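Long-range contacts in HIAXHD3 (Humicola insolens, PDB 3ZXK), which probably cleaves alpha-L-arabinofuranosyl side chains as a family GH43 glycoside hydrolase, and has served as the scaffold for engineering added endo-xylanase activity: residues A85-R91 against D143-I148; A157-I163 against T190-M196; R420-D426 against R441-P447; M392-A398 against G411-G416. Residues are numbered along the deposited sequence.

The chain visits these contacts in the order 1, 2, 4, 3. Interactions 1 and 2 sit in the family GH43 part, their centres 13 Å apart, and join successive blades of its beta-propeller: strands 145-148 and 154-158, one in each contact, are neighbours in a sheet, tied by Gly145 N to Ala157 O at 2.7 Å. Interactions 4 and 3 lie across the chain's centre in the concanavalin A-like part, with centres 12 Å apart. There strands 396-403, 406-415, 418-429 and 436-448 run consecutively in a sheet. Centres in the two halves are 46 to 49 Å apart and the pairs do not touch, although the glycan pocket draws residues from both parts (Glu192 and Trp502, for instance).

Interaction 1: residues A85-R91 against D143-I148; sequences ASTLRYR and DAGLLI
Strands 87-91 and 145-148 run nearly parallel, their axes 6.0 Å apart at closest and inclined by 16°. CA atoms of Ala85 and Asp143, Ser86 and Ala144, and Thr87 and Gly145 face one another at 4.9, 5.3 and 5.4 Å. Asp143 has positive phi and psi (53/61); the strand residues are extended.

The one direct hydrogen bond runs from Leu146 N to Thr87 OG1, 2.9 Å. Thr87 takes the t rotamer, and its OG1 is also hydrogen-bonded to Glu21 OE1. Arg89 (m,m,t) sets its CZ 3.1 Å from Leu146 O, which lies over a guanidinium face; Glu21 answers the charge.

One water accepts from Asp143 N (2.9 Å) and gives to Ala85 O (2.8 Å); a second accepts from Ala85 N (3.1 Å) and gives to Asp143 OD1 (2.5 Å); a third accepts from Arg89 NH1 and Ile148 N, 2.9 Å each.

Apolar contacts complete the seam: Arg89 CB touches Leu146 CD2 at 3.7 Å, and Ile148 CD1 (m,t) reaches Arg91 CB at 3.7 Å.

The near-parallel first strands of two successive blades, each backbone-paired within its own sheet (with 96-103 and 154-158), are what a five-bladed GH43 beta-propeller has round its axis.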
# COMPACT_ATOMS: atom_id res chain seq x y z
N ALA A 85 1.44 5.72 8.99
CA ALA A 85 2.64 4.95 9.32
C ALA A 85 2.42 4.13 10.59
O ALA A 85 2.02 4.70 11.63
CB ALA A 85 3.85 5.86 9.47
N SER A 86 2.65 2.83 10.46
CA SER A 86 2.41 1.87 11.54
C SER A 86 3.61 0.95 11.72
O SER A 86 4.72 1.29 11.29
CB SER A 86 1.11 1.13 11.23
OG SER A 86 0.07 2.08 11.00
N THR A 87 3.46 -0.17 12.42
CA THR A 87 4.65 -0.95 12.74
C THR A 87 4.30 -2.42 12.91
O THR A 87 3.19 -2.75 13.33
CB THR A 87 5.36 -0.37 13.99
OG1 THR A 87 6.60 -1.05 14.18
CG2 THR A 87 4.52 -0.52 15.25
N LEU A 88 5.27 -3.28 12.61
CA LEU A 88 5.12 -4.74 12.66
C LEU A 88 6.44 -5.35 13.09
O LEU A 88 7.49 -4.94 12.59
CB LEU A 88 4.81 -5.29 11.28
CG LEU A 88 4.64 -6.81 11.14
CD1 LEU A 88 3.33 -7.20 11.81
CD2 LEU A 88 4.56 -7.21 9.67
N ARG A 89 6.38 -6.34 13.98
CA ARG A 89 7.56 -7.16 14.34
C ARG A 89 7.13 -8.57 14.66
O ARG A 89 5.98 -8.81 14.99
CB ARG A 89 8.37 -6.59 15.54
CG ARG A 89 9.03 -5.22 15.33
CD ARG A 89 10.27 -5.31 14.43
NE ARG A 89 10.75 -4.02 13.95
CZ ARG A 89 11.74 -3.31 14.50
NH1 ARG A 89 12.40 -3.71 15.60
NH2 ARG A 89 12.07 -2.15 13.95
N TYR A 90 8.06 -9.50 14.55
CA TYR A 90 7.79 -10.88 14.91
C TYR A 90 8.40 -11.20 16.28
O TYR A 90 9.60 -10.97 16.51
CB TYR A 90 8.43 -11.79 13.87
CG TYR A 90 8.34 -13.25 14.18
CD1 TYR A 90 7.11 -13.93 14.18
CD2 TYR A 90 9.50 -13.97 14.45
CE1 TYR A 90 7.04 -15.30 14.45
CE2 TYR A 90 9.45 -15.32 14.74
CZ TYR A 90 8.23 -15.99 14.73
OH TYR A 90 8.21 -17.35 15.00
N ARG A 91 7.57 -11.73 17.17
CA ARG A 91 8.00 -12.06 18.53
C ARG A 91 8.35 -13.53 18.56
O ARG A 91 7.47 -14.38 18.44
CB ARG A 91 6.89 -11.75 19.52
CG ARG A 91 7.40 -11.60 20.94
CD ARG A 91 6.27 -11.24 21.88
NE ARG A 91 6.82 -10.78 23.16
CZ ARG A 91 6.09 -10.34 24.18
NH1 ARG A 91 4.75 -10.33 24.10
NH2 ARG A 91 6.68 -9.92 25.29
N ASP A 143 2.83 7.56 14.03
CA ASP A 143 4.09 7.12 13.43
C ASP A 143 4.89 6.20 14.38
O ASP A 143 6.04 6.47 14.80
CB ASP A 143 4.90 8.33 12.94
CG ASP A 143 4.42 8.85 11.58
OD1 ASP A 143 3.27 8.60 11.19
OD2 ASP A 143 5.22 9.50 10.90
N ALA A 144 4.26 5.08 14.71
CA ALA A 144 4.75 4.15 15.71
C ALA A 144 5.91 3.33 15.14
O ALA A 144 5.90 2.96 13.95
CB ALA A 144 3.61 3.21 16.11
N GLY A 145 6.87 3.05 16.01
CA GLY A 145 7.96 2.11 15.73
C GLY A 145 8.18 1.16 16.90
O GLY A 145 8.72 1.57 17.96
N LEU A 146 7.79 -0.10 16.69
CA LEU A 146 7.92 -1.15 17.70
C LEU A 146 9.31 -1.75 17.75
O LEU A 146 9.90 -2.03 16.71
CB LEU A 146 6.92 -2.29 17.36
CG LEU A 146 6.95 -3.59 18.19
CD1 LEU A 146 6.60 -3.27 19.64
CD2 LEU A 146 5.99 -4.63 17.63
N LEU A 147 9.80 -2.00 18.98
CA LEU A 147 10.98 -2.79 19.23
C LEU A 147 10.63 -3.88 20.23
O LEU A 147 10.08 -3.58 21.27
CB LEU A 147 12.12 -1.90 19.84
CG LEU A 147 13.27 -2.70 20.47
CD1 LEU A 147 13.99 -3.49 19.40
CD2 LEU A 147 14.26 -1.82 21.21
N ILE A 148 10.90 -5.13 19.90
CA ILE A 148 10.89 -6.18 20.91
C ILE A 148 12.34 -6.40 21.35
O ILE A 148 13.14 -6.93 20.58
CB ILE A 148 10.25 -7.47 20.34
CG1 ILE A 148 8.87 -7.12 19.74
CG2 ILE A 148 10.25 -8.59 21.39
CD1 ILE A 148 8.10 -8.28 19.14
O HOH W 1 0.88 7.25 11.97
O HOH W 2 2.16 8.76 8.91
O HOH W 3 11.99 -6.03 17.36

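Interaction 2: residues A157-I163 against T190-M196; sequences AYGNPTI and TVEGARM. With XYP (beta-D-xylopyranose), chain C; XYP (beta-D-xylopyranose), chain B.
Here two successive blades of the GH43 beta-propeller meet beside the bound xylose units: the end of strand 154-158 and the turn after it pack on the start of strand 192-199. Closest CA pairs are Pro161 with Thr190 (4.5 Å), Asn160 with Glu192 (4.9 Å) and Tyr158 with Ala194 (5.8 Å). The peptide before Pro161 is cis, and Gly159 (129/167) has backbone angles that a side chain would not tolerate.

Thr190 comes first, its CG2 3.5 Å from Asn160 OD1. Val191 N then donates to Pro161 O at 3.2 Å, and Val191 O receives CA-H...O contacts from Asn160 CA (3.5 Å) and Pro161 CA (3.6 Å); Val191 CG2 touches Ile163 CG1 at 4.0 Å.

Glu192, with chi1 p and chi2 t, turns its carboxylate into the glycan pocket. Glu192 OE1 accepts from Asn160 ND2 at 2.8 Å and is also hydrogen-bonded to Tyr142 OH, while Glu192 OE2 accepts from O3 of the chain C xylose at 2.9 Å. Asn160 ND2 lies 3.6 Å from C5 of the chain B xylose.

Gly193, at positive phi (70/26), kinks the strand. Ala194 N is linked to Gly159 O through one water, 3.0 Å and 2.9 Å away respectively, and Ala194 CB meets Ala157 CB at 3.9 Å. Past Arg195, the fully extended Met196 (t,t,t) brings its SD to 4.0 Å from Ala157 CB.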
# COMPACT_ATOMS: atom_id res chain seq x y z
N ALA A 157 8.42 3.64 19.97
CA ALA A 157 8.81 5.01 19.72
C ALA A 157 7.73 5.64 18.82
O ALA A 157 7.20 4.99 17.90
CB ALA A 157 10.20 5.07 19.07
N TYR A 158 7.37 6.90 19.09
CA TYR A 158 6.32 7.55 18.32
C TYR A 158 6.38 9.04 18.46
O TYR A 158 7.10 9.54 19.31
CB TYR A 158 4.93 7.04 18.76
CG TYR A 158 4.57 7.45 20.16
CD1 TYR A 158 5.02 6.73 21.27
CD2 TYR A 158 3.75 8.56 20.39
CE1 TYR A 158 4.68 7.10 22.56
CE2 TYR A 158 3.39 8.95 21.67
CZ TYR A 158 3.85 8.20 22.76
OH TYR A 158 3.51 8.59 24.04
N GLY A 159 5.65 9.74 17.60
CA GLY A 159 5.45 11.18 17.84
C GLY A 159 5.77 12.03 16.64
O GLY A 159 6.36 11.57 15.67
N ASN A 160 5.34 13.28 16.73
CA ASN A 160 5.61 14.34 15.78
C ASN A 160 5.12 15.60 16.49
O ASN A 160 3.95 15.67 16.91
CB ASN A 160 4.87 14.10 14.44
CG ASN A 160 4.88 15.32 13.53
OD1 ASN A 160 4.92 16.47 13.98
ND2 ASN A 160 4.79 15.08 12.23
N PRO A 161 5.98 16.62 16.65
CA PRO A 161 7.28 16.84 16.05
C PRO A 161 8.46 16.31 16.86
O PRO A 161 9.62 16.40 16.41
CB PRO A 161 7.36 18.37 15.99
CG PRO A 161 6.63 18.81 17.21
CD PRO A 161 5.48 17.83 17.33
N THR A 162 8.17 15.78 18.05
CA THR A 162 9.19 15.24 18.96
C THR A 162 8.87 13.81 19.26
O THR A 162 7.73 13.35 19.08
CB THR A 162 9.27 16.05 20.26
OG1 THR A 162 7.97 16.11 20.86
CG2 THR A 162 9.70 17.46 19.96
N ILE A 163 9.90 13.06 19.68
CA ILE A 163 9.76 11.61 19.84
C ILE A 163 9.59 11.23 21.30
O ILE A 163 10.28 11.78 22.15
CB ILE A 163 10.94 10.84 19.19
CG1 ILE A 163 11.11 11.28 17.73
CG2 ILE A 163 10.70 9.33 19.25
CD1 ILE A 163 9.89 11.07 16.83
N THR A 190 10.71 19.59 12.50
CA THR A 190 9.81 18.46 12.74
C THR A 190 10.45 17.13 12.37
O THR A 190 10.97 16.98 11.27
CB THR A 190 8.54 18.65 11.90
OG1 THR A 190 7.88 19.85 12.33
CG2 THR A 190 7.59 17.45 12.02
N VAL A 191 10.43 16.18 13.29
CA VAL A 191 10.69 14.80 12.91
C VAL A 191 9.48 13.89 13.18
O VAL A 191 8.59 14.23 13.96
CB VAL A 191 11.98 14.24 13.55
CG1 VAL A 191 13.18 15.13 13.18
CG2 VAL A 191 11.86 14.13 15.07
N GLU A 192 9.43 12.77 12.46
CA GLU A 192 8.35 11.77 12.59
C GLU A 192 8.86 10.45 12.00
O GLU A 192 10.05 10.26 11.79
CB GLU A 192 7.03 12.24 11.91
CG GLU A 192 7.07 12.37 10.38
CD GLU A 192 5.69 12.66 9.75
OE1 GLU A 192 4.70 12.93 10.46
OE2 GLU A 192 5.59 12.63 8.51
N GLY A 193 7.96 9.50 11.77
CA GLY A 193 8.35 8.25 11.08
C GLY A 193 9.23 7.28 11.86
O GLY A 193 9.93 6.47 11.23
N ALA A 194 9.18 7.31 13.20
CA ALA A 194 10.00 6.45 14.04
C ALA A 194 10.00 4.96 13.67
O ALA A 194 8.96 4.33 13.45
CB ALA A 194 9.63 6.64 15.53
N ARG A 195 11.22 4.40 13.62
CA ARG A 195 11.44 2.96 13.64
C ARG A 195 12.45 2.73 14.75
O ARG A 195 13.38 3.55 14.92
CB ARG A 195 11.95 2.44 12.28
CG ARG A 195 10.85 1.90 11.36
CD ARG A 195 10.11 3.03 10.69
NE ARG A 195 9.00 2.48 9.91
CZ ARG A 195 7.81 2.14 10.41
NH1 ARG A 195 7.58 2.28 11.71
NH2 ARG A 195 6.86 1.71 9.61
N MET A 196 12.30 1.67 15.53
CA MET A 196 13.14 1.48 16.72
C MET A 196 13.92 0.15 16.68
O MET A 196 13.38 -0.89 16.27
CB MET A 196 12.29 1.57 18.00
CG MET A 196 13.13 1.63 19.29
SD MET A 196 12.04 1.96 20.69
CE MET A 196 13.19 2.16 22.05
C1 XYP C . 3.86 15.98 4.84
C2 XYP C . 4.06 14.65 5.59
C3 XYP C . 2.81 14.23 6.35
C4 XYP C . 2.42 15.32 7.35
C5 XYP C . 2.98 16.68 6.95
O2 XYP C . 4.38 13.60 4.67
O3 XYP C . 3.07 13.00 7.04
O4 XYP C . 1.09 15.00 7.77
O5 XYP C . 2.92 16.82 5.53
C1 XYP B . 0.87 15.55 9.08
C2 XYP B . -0.64 15.68 9.29
C3 XYP B . -0.93 16.09 10.74
C4 XYP B . -0.28 15.09 11.69
C5 XYP B . 1.23 15.09 11.44
O2 XYP B . -1.18 16.63 8.37
O3 XYP B . -2.35 16.12 10.94
O4 XYP B . -0.56 15.36 13.07
O5 XYP B . 1.45 14.69 10.08
O HOH W 4 7.54 9.03 15.02

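Interaction 3: residues R420-D426 against R441-P447; sequences RIVMVDD and RVAANGP
Arg441 folds its side chain (chi1 p, chi2 t) over Asp425, placing Asp425 OD1 above a guanidinium face, 3.1 Å from Arg441 NE. This salt bridge works by charge alone. A water bridges the same pair, giving to Asp425 OD2 and accepting from Arg441 NH2, at 2.6 Å each.

Beneath them strands 420-426 and 441-447 pair antiparallel, at 136° over these short lengths and 4.5 Å apart at closest. Asp425 and Arg441 are a hydrogen-bonded pair (Asp425 N to Arg441 O 3.1 Å, Arg441 N to Asp425 O 3.0 Å), and Val424 with Val442 a non-hydrogen-bonded one (CA-CA 4.4 Å). Between Met423 and Val424 the register slips by one: Met423 O accepts from both Ala443 N (2.8 Å) and Ala444 N (3.3 Å), while Met423 N gives to Ala444 O (2.9 Å). Ala443 (-90/-27) and Ala444 both face Met423, a classic beta bulge.

Beyond it, Val422 faces Asn445, Gly446 N gives to Ile421 O (2.7 Å) and Ile421 N to Pro447 O (3.0 Å). Asn445 OD1 is clasped by Arg420 NE (2.7 Å) and NH2 (2.9 Å).

Val424 CG2 meets Val442 CG2 at 4.0 Å on the face where Trp413 lies; Met423 SD touches Ala443 CB at 3.8 Å on the other, covered by strand 490-497. The whole is a bulged beta hairpin at the border of a concanavalin A-like beta-sandwich sheet.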
# COMPACT_ATOMS: atom_id res chain seq x y z
N ARG A 420 -24.58 0.67 -22.98
CA ARG A 420 -23.58 1.23 -23.86
C ARG A 420 -22.30 1.55 -23.12
O ARG A 420 -22.29 1.81 -21.91
CB ARG A 420 -24.10 2.47 -24.56
CG ARG A 420 -24.06 3.71 -23.71
CD ARG A 420 -24.41 4.91 -24.55
NE ARG A 420 -24.16 6.18 -23.89
CZ ARG A 420 -24.96 6.74 -22.99
NH1 ARG A 420 -26.09 6.14 -22.58
NH2 ARG A 420 -24.63 7.91 -22.49
N ILE A 421 -21.23 1.54 -23.89
CA ILE A 421 -19.92 1.89 -23.36
C ILE A 421 -19.77 3.40 -23.31
O ILE A 421 -20.18 4.09 -24.24
CB ILE A 421 -18.80 1.27 -24.22
CG1 ILE A 421 -19.02 -0.24 -24.29
CG2 ILE A 421 -17.41 1.56 -23.65
CD1 ILE A 421 -18.22 -0.94 -25.34
N VAL A 422 -19.21 3.90 -22.20
CA VAL A 422 -18.92 5.31 -22.00
C VAL A 422 -17.52 5.48 -21.42
O VAL A 422 -16.99 4.57 -20.75
CB VAL A 422 -19.95 6.00 -21.06
CG1 VAL A 422 -21.36 6.00 -21.66
CG2 VAL A 422 -19.96 5.33 -19.69
N MET A 423 -16.92 6.64 -21.68
CA MET A 423 -15.71 7.05 -20.97
C MET A 423 -16.08 8.32 -20.21
O MET A 423 -16.58 9.25 -20.80
CB MET A 423 -14.54 7.24 -21.97
CG MET A 423 -13.21 7.57 -21.31
SD MET A 423 -13.03 9.33 -20.93
CE MET A 423 -11.38 9.45 -20.20
N VAL A 424 -15.84 8.32 -18.90
CA VAL A 424 -16.17 9.40 -17.97
C VAL A 424 -14.90 9.99 -17.36
O VAL A 424 -13.99 9.26 -16.89
CB VAL A 424 -17.10 8.85 -16.85
CG1 VAL A 424 -17.27 9.84 -15.68
CG2 VAL A 424 -18.44 8.41 -17.44
N ASP A 425 -14.82 11.32 -17.33
CA ASP A 425 -13.70 11.97 -16.68
C ASP A 425 -14.20 13.06 -15.73
O ASP A 425 -15.39 13.13 -15.45
CB ASP A 425 -12.67 12.48 -17.72
CG ASP A 425 -13.21 13.58 -18.63
OD1 ASP A 425 -14.36 14.06 -18.48
OD2 ASP A 425 -12.43 14.01 -19.51
N ASP A 426 -13.29 13.87 -15.20
CA ASP A 426 -13.64 14.94 -14.25
C ASP A 426 -14.37 14.43 -12.99
O ASP A 426 -15.26 15.09 -12.46
CB ASP A 426 -14.45 16.05 -14.92
CG ASP A 426 -14.52 17.30 -14.07
OD1 ASP A 426 -13.47 17.69 -13.48
OD2 ASP A 426 -15.62 17.91 -13.98
N ARG A 441 -18.34 13.61 -15.95
CA ARG A 441 -19.15 13.82 -17.15
C ARG A 441 -18.73 12.77 -18.16
O ARG A 441 -17.58 12.34 -18.15
CB ARG A 441 -18.92 15.22 -17.72
CG ARG A 441 -17.44 15.55 -17.94
CD ARG A 441 -17.22 16.67 -18.94
NE ARG A 441 -15.84 16.67 -19.43
CZ ARG A 441 -14.85 17.43 -18.94
NH1 ARG A 441 -15.06 18.27 -17.93
NH2 ARG A 441 -13.64 17.35 -19.47
N VAL A 442 -19.67 12.37 -19.03
CA VAL A 442 -19.35 11.52 -20.17
C VAL A 442 -18.55 12.32 -21.18
O VAL A 442 -19.03 13.29 -21.77
CB VAL A 442 -20.58 10.85 -20.80
CG1 VAL A 442 -20.20 10.08 -22.06
CG2 VAL A 442 -21.25 9.92 -19.79
N ALA A 443 -17.29 11.91 -21.36
CA ALA A 443 -16.41 12.61 -22.28
C ALA A 443 -16.53 12.01 -23.67
O ALA A 443 -16.29 12.68 -24.66
CB ALA A 443 -14.97 12.53 -21.78
N ALA A 444 -16.90 10.73 -23.74
CA ALA A 444 -17.16 10.07 -25.03
C ALA A 444 -18.11 8.91 -24.88
O ALA A 444 -18.05 8.17 -23.90
CB ALA A 444 -15.86 9.60 -25.69
N ASN A 445 -18.99 8.75 -25.86
CA ASN A 445 -19.85 7.56 -25.94
C ASN A 445 -19.27 6.55 -26.90
O ASN A 445 -18.90 6.88 -28.06
CB ASN A 445 -21.28 7.94 -26.38
CG ASN A 445 -22.01 8.76 -25.33
OD1 ASN A 445 -22.43 8.23 -24.32
ND2 ASN A 445 -22.12 10.05 -25.56
N GLY A 446 -19.21 5.32 -26.43
CA GLY A 446 -18.92 4.19 -27.30
C GLY A 446 -20.23 3.57 -27.76
O GLY A 446 -21.29 4.18 -27.61
N PRO A 447 -20.15 2.36 -28.30
CA PRO A 447 -21.34 1.75 -28.90
C PRO A 447 -22.33 1.15 -27.90
O PRO A 447 -21.97 0.86 -26.74
CB PRO A 447 -20.74 0.60 -29.72
CG PRO A 447 -19.52 0.21 -28.96
CD PRO A 447 -18.96 1.49 -28.37
O HOH W 5 -13.27 15.61 -21.42

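Interaction 4: residues M392-A398 against G411-G416; sequences MRDGDRA and GVWKQG
Arg397, in an extended m,t,t conformation, lays its guanidinium flat on the indole of Trp413 (chi1 m, chi2 14°): centres are 3.8 Å apart and the planes 7° from parallel. Arg397 CZ stands 3.8 Å from the centroid of the Trp413 six-membered ring, a cation-pi contact, and Arg397 CG makes a CH-pi contact with the five-membered ring at 3.7 Å. Trp413 NE1 is hydrogen-bonded to Tyr409 OH. A water accepts from both Arg397 NE and Gln415 NE2, at 3.0 Å each, while Gln415 OE1 accepts from Arg420.

The stack springs from a non-hydrogen-bonded pair, Arg397 and Trp413 (CA-CA 4.7 Å), in the antiparallel hairpin of strands 396-403 and 406-415, inside a sheet of the concanavalin A-like sandwich. Next comes the hydrogen-bonded pair Ala398 and Val412: Ala398 N to Val412 O is 3.0 Å, Val412 N to Ala398 O 2.8 Å. Lys414 N gives to Asp396 O at 3.0 Å.

Leading into the strand, Arg393 to Asp396 form a type II turn with Gly395 at 91/-4; Gly395 N donates to Lys414 O at 2.8 Å. Asp396 (chi1 m) accepts from Arg393 N through OD2 at 2.7 Å.

Lys414 (t,p,t,m) bends to bring NZ to Met392 O, 3.0 Å away. Met392 (m,t,p) puts SD 3.8 Å from Val412 CG1, and Asp394 (chi1 t) receives Gly416 N on OD1 at 2.8 Å.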
# COMPACT_ATOMS: atom_id res chain seq x y z
N MET A 392 -26.65 -6.25 -15.40
CA MET A 392 -26.93 -4.84 -15.08
C MET A 392 -28.41 -4.49 -15.19
O MET A 392 -29.12 -5.00 -16.08
CB MET A 392 -26.13 -3.89 -15.96
CG MET A 392 -24.65 -4.02 -15.71
SD MET A 392 -23.69 -2.88 -16.71
CE MET A 392 -23.83 -1.36 -15.78
N ARG A 393 -28.87 -3.63 -14.29
CA ARG A 393 -30.26 -3.15 -14.31
C ARG A 393 -30.31 -1.66 -14.61
O ARG A 393 -29.27 -0.97 -14.55
CB ARG A 393 -30.93 -3.50 -12.97
CG ARG A 393 -31.14 -5.00 -12.82
CD ARG A 393 -31.81 -5.40 -11.51
NE ARG A 393 -33.26 -5.15 -11.54
CZ ARG A 393 -34.18 -6.03 -11.95
NH1 ARG A 393 -33.83 -7.24 -12.38
NH2 ARG A 393 -35.46 -5.68 -11.94
N ASP A 394 -31.50 -1.14 -14.93
CA ASP A 394 -31.67 0.28 -15.21
C ASP A 394 -30.98 1.20 -14.16
O ASP A 394 -31.21 1.12 -12.95
CB ASP A 394 -33.17 0.56 -15.30
CG ASP A 394 -33.50 1.99 -15.71
OD1 ASP A 394 -32.68 2.65 -16.36
OD2 ASP A 394 -34.62 2.44 -15.35
N GLY A 395 -30.14 2.09 -14.67
CA GLY A 395 -29.40 3.05 -13.87
C GLY A 395 -28.04 2.57 -13.39
O GLY A 395 -27.32 3.31 -12.77
N ASP A 396 -27.68 1.32 -13.67
CA ASP A 396 -26.40 0.79 -13.19
C ASP A 396 -25.23 1.34 -14.01
O ASP A 396 -25.36 1.65 -15.21
CB ASP A 396 -26.37 -0.74 -13.23
CG ASP A 396 -27.29 -1.40 -12.17
OD1 ASP A 396 -27.88 -0.66 -11.38
OD2 ASP A 396 -27.45 -2.64 -12.19
N ARG A 397 -24.11 1.52 -13.31
CA ARG A 397 -22.89 2.01 -13.92
C ARG A 397 -21.77 1.08 -13.41
O ARG A 397 -21.59 0.92 -12.21
CB ARG A 397 -22.65 3.47 -13.52
CG ARG A 397 -23.76 4.43 -13.95
CD ARG A 397 -23.36 5.85 -13.67
NE ARG A 397 -24.40 6.74 -14.17
CZ ARG A 397 -24.45 8.05 -13.92
NH1 ARG A 397 -23.47 8.61 -13.20
NH2 ARG A 397 -25.45 8.80 -14.39
N ALA A 398 -21.04 0.45 -14.32
CA ALA A 398 -19.98 -0.46 -13.91
C ALA A 398 -18.78 -0.27 -14.83
O ALA A 398 -18.95 0.22 -15.97
CB ALA A 398 -20.47 -1.89 -13.97
N GLY A 411 -16.47 2.34 -19.02
CA GLY A 411 -17.42 1.40 -18.45
C GLY A 411 -18.68 1.29 -19.24
O GLY A 411 -18.76 1.73 -20.40
N VAL A 412 -19.67 0.68 -18.60
CA VAL A 412 -20.96 0.44 -19.22
C VAL A 412 -22.03 1.11 -18.38
O VAL A 412 -22.02 1.00 -17.14
CB VAL A 412 -21.28 -1.07 -19.33
CG1 VAL A 412 -22.67 -1.33 -19.97
CG2 VAL A 412 -20.20 -1.79 -20.13
N TRP A 413 -22.88 1.87 -19.06
CA TRP A 413 -24.08 2.46 -18.46
C TRP A 413 -25.29 1.73 -19.03
O TRP A 413 -25.46 1.61 -20.26
CB TRP A 413 -24.19 3.96 -18.78
CG TRP A 413 -23.27 4.83 -17.97
CD1 TRP A 413 -22.20 4.44 -17.19
CD2 TRP A 413 -23.38 6.26 -17.83
NE1 TRP A 413 -21.63 5.52 -16.59
CE2 TRP A 413 -22.30 6.66 -16.93
CE3 TRP A 413 -24.24 7.22 -18.34
CZ2 TRP A 413 -22.12 8.00 -16.56
CZ3 TRP A 413 -24.06 8.55 -17.97
CH2 TRP A 413 -23.03 8.93 -17.10
N LYS A 414 -26.11 1.22 -18.12
CA LYS A 414 -27.40 0.61 -18.48
C LYS A 414 -28.51 1.65 -18.20
O LYS A 414 -28.70 2.07 -17.06
CB LYS A 414 -27.64 -0.68 -17.66
CG LYS A 414 -28.88 -1.49 -18.11
CD LYS A 414 -28.63 -2.24 -19.41
CE LYS A 414 -29.81 -3.10 -19.80
NZ LYS A 414 -29.93 -4.25 -18.87
N GLN A 415 -29.19 2.10 -19.24
CA GLN A 415 -30.34 3.00 -19.09
C GLN A 415 -31.51 2.38 -19.82
O GLN A 415 -31.44 2.12 -21.01
CB GLN A 415 -30.01 4.43 -19.58
CG GLN A 415 -28.80 5.06 -18.86
CD GLN A 415 -28.32 6.34 -19.52
OE1 GLN A 415 -28.43 6.52 -20.74
NE2 GLN A 415 -27.81 7.23 -18.72
N GLY A 416 -32.59 2.12 -19.09
CA GLY A 416 -33.70 1.37 -19.66
C GLY A 416 -33.19 0.04 -20.18
O GLY A 416 -32.51 -0.72 -19.44
O HOH W 6 -26.84 3.99 -16.09
O HOH W 7 -26.83 6.49 -15.99